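Local atomic coordinates of female germline-specific tumor suppressor gld-1 (Caenorhabditis elegans, PDB entry 3K6T), a protein that binds messenger RNAs and represses translation of targets such as glp-1, and forms homodimers through its Qua1 domain. Residues Ala11-Glu16 and Asp36-Val41. Numbering follows the deposited sequence.
Sequences ADLVKE and DEIGRV
Leu-13 meets Glu-37, Ile-38 and Val-41 in a buried apolar contact between the two helices of the chain, 7-20 and 28-49, near the centre of the subunit. The axes of segments 11-16 and 36-41 approach to 10.0 Å and run nearly antiparallel, at 154°; no hydrogen bond crosses between the segments, so side-chain packing carries the contact. The CB of Leu-13 points toward helix 28-49. It lies 3.8 Å from Ile-38 CG1, while Leu-13 CD1 reaches the aliphatic CG of Glu-37 at 3.7 Å and Val-41 CG2 at 4.0 Å. The CB bond of Ile-38 does not aim at helix 7-20, but CG1, anti to the carbonyl carbon (chi1 -70°), lies against Leu-13, and Ile-38 CD1 approaches Val-14 CG2 more loosely, at 4.4 Å. Glu-37 combines a packing methylene with a gripped carboxylate. Arg-40 holds the latter side-on in a salt bridge, Arg-40 NE to Glu-37 OE1 at 3.0 Å and Arg-40 NH2 to Glu-37 OE2 at 2.9 Å, both above 170° at the hydrogen; the oxygens lie in the guanidinium plane, yet the donors sit well above the carboxylate plane. Tyr-9 OH, on helix 7-20, shares a hydrogen bond with Glu-37 OE2. Leu-33 of the second subunit packs on Glu-37, and Asn-29 of the second subunit on Leu-13, placing the contact beside the dimer interface. The arrangement is that of the antiparallel helical hairpin, the helix-turn-helix protomer of the STAR-family Qua1 homodimerization domain.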
loop_
_atom_site.group_PDB
_atom_site.type_symbol
_atom_site.label_atom_id
_atom_site.label_comp_id
_atom_site.label_asym_id
_atom_site.label_seq_id
_atom_site.Cartn_x
_atom_site.Cartn_y
_atom_site.Cartn_z
ATOM N N ALA A 11 6.599 11.865 -2.837
ATOM C CA ALA A 11 6.700 12.740 -1.681
ATOM C C ALA A 11 5.546 12.500 -0.709
ATOM O O ALA A 11 5.750 12.425 0.499
ATOM C CB ALA A 11 6.733 14.196 -2.125
ATOM N N ASP A 12 4.332 12.382 -1.239
ATOM C CA ASP A 12 3.165 12.131 -0.396
ATOM C C ASP A 12 3.294 10.803 0.349
ATOM O O ASP A 12 2.999 10.720 1.541
ATOM C CB ASP A 12 1.874 12.156 -1.223
ATOM C CG ASP A 12 1.466 13.567 -1.633
ATOM O OD1 ASP A 12 1.915 14.531 -0.977
ATOM O OD2 ASP A 12 0.695 13.710 -2.607
ATOM N N LEU A 13 3.746 9.766 -0.350
ATOM C CA LEU A 13 3.893 8.448 0.272
ATOM C C LEU A 13 4.925 8.495 1.384
ATOM O O LEU A 13 4.719 7.954 2.473
ATOM C CB LEU A 13 4.315 7.401 -0.763
ATOM C CG LEU A 13 3.379 7.154 -1.944
ATOM C CD1 LEU A 13 4.070 6.226 -2.929
ATOM C CD2 LEU A 13 2.042 6.571 -1.492
ATOM N N VAL A 14 6.045 9.147 1.103
ATOM C CA VAL A 14 7.117 9.255 2.079
ATOM C C VAL A 14 6.658 10.037 3.301
ATOM O O VAL A 14 6.979 9.677 4.432
ATOM C CB VAL A 14 8.383 9.911 1.470
ATOM C CG1 VAL A 14 9.402 10.211 2.555
ATOM C CG2 VAL A 14 8.988 9.006 0.386
ATOM N N LYS A 15 5.910 11.110 3.086
ATOM C CA LYS A 15 5.352 11.841 4.217
ATOM C C LYS A 15 4.418 10.948 5.047
ATOM O O LYS A 15 4.428 11.007 6.276
ATOM C CB LYS A 15 4.607 13.097 3.752
ATOM C CG LYS A 15 4.401 14.126 4.850
ATOM C CD LYS A 15 3.241 15.069 4.546
ATOM C CE LYS A 15 2.946 15.987 5.733
ATOM N NZ LYS A 15 1.631 16.685 5.610
ATOM N N GLU A 16 3.609 10.126 4.380
ATOM C CA GLU A 16 2.688 9.237 5.100
ATOM C C GLU A 16 3.470 8.188 5.886
ATOM O O GLU A 16 3.099 7.836 7.005
ATOM C CB GLU A 16 1.676 8.581 4.147
ATOM C CG GLU A 16 0.642 9.568 3.600
ATOM C CD GLU A 16 -0.509 8.907 2.861
ATOM O OE1 GLU A 16 -0.773 7.706 3.092
ATOM O OE2 GLU A 16 -1.161 9.604 2.053
ATOM N N ASP A 36 6.074 -1.233 -0.338
ATOM C CA ASP A 36 5.957 -1.821 -1.674
ATOM C C ASP A 36 5.658 -0.726 -2.701
ATOM O O ASP A 36 6.223 -0.721 -3.790
ATOM C CB ASP A 36 4.819 -2.845 -1.744
ATOM C CG ASP A 36 5.119 -4.149 -1.007
ATOM O OD1 ASP A 36 6.265 -4.368 -0.570
ATOM O OD2 ASP A 36 4.177 -4.969 -0.876
ATOM N N GLU A 37 4.741 0.178 -2.365
ATOM C CA GLU A 37 4.306 1.226 -3.306
ATOM C C GLU A 37 5.422 2.253 -3.536
ATOM O O GLU A 37 5.624 2.730 -4.647
ATOM C CB GLU A 37 3.015 1.912 -2.810
ATOM C CG GLU A 37 2.459 3.004 -3.726
ATOM C CD GLU A 37 1.894 2.460 -5.044
ATOM O OE1 GLU A 37 2.128 1.274 -5.375
ATOM O OE2 GLU A 37 1.204 3.223 -5.753
ATOM N N ILE A 38 6.146 2.583 -2.477
ATOM C CA ILE A 38 7.277 3.496 -2.590
ATOM C C ILE A 38 8.325 2.904 -3.532
ATOM O O ILE A 38 8.832 3.593 -4.418
ATOM C CB ILE A 38 7.873 3.807 -1.203
ATOM C CG1 ILE A 38 6.888 4.677 -0.410
ATOM C CG2 ILE A 38 9.244 4.489 -1.334
ATOM C CD1 ILE A 38 7.315 4.963 1.026
ATOM N N GLY A 39 8.612 1.616 -3.350
ATOM C CA GLY A 39 9.530 0.887 -4.211
ATOM C C GLY A 39 9.113 0.906 -5.670
ATOM O O GLY A 39 9.921 1.191 -6.547
ATOM N N ARG A 40 7.842 0.620 -5.929
ATOM C CA ARG A 40 7.322 0.607 -7.292
ATOM C C ARG A 40 7.408 1.982 -7.967
ATOM O O ARG A 40 7.723 2.082 -9.150
ATOM C CB ARG A 40 5.875 0.116 -7.311
ATOM C CG ARG A 40 5.274 0.077 -8.716
ATOM C CD ARG A 40 3.764 -0.159 -8.679
ATOM N NE ARG A 40 3.023 1.019 -8.225
ATOM C CZ ARG A 40 2.763 2.077 -8.988
ATOM N NH1 ARG A 40 3.190 2.120 -10.246
ATOM N NH2 ARG A 40 2.081 3.101 -8.490
ATOM N N VAL A 41 7.100 3.032 -7.214
ATOM C CA VAL A 41 7.159 4.394 -7.730
ATOM C C VAL A 41 8.604 4.833 -8.029
ATOM O O VAL A 41 8.864 5.464 -9.046
ATOM C CB VAL A 41 6.500 5.394 -6.754
ATOM C CG1 VAL A 41 6.704 6.834 -7.240
ATOM C CG2 VAL A 41 5.026 5.097 -6.625
#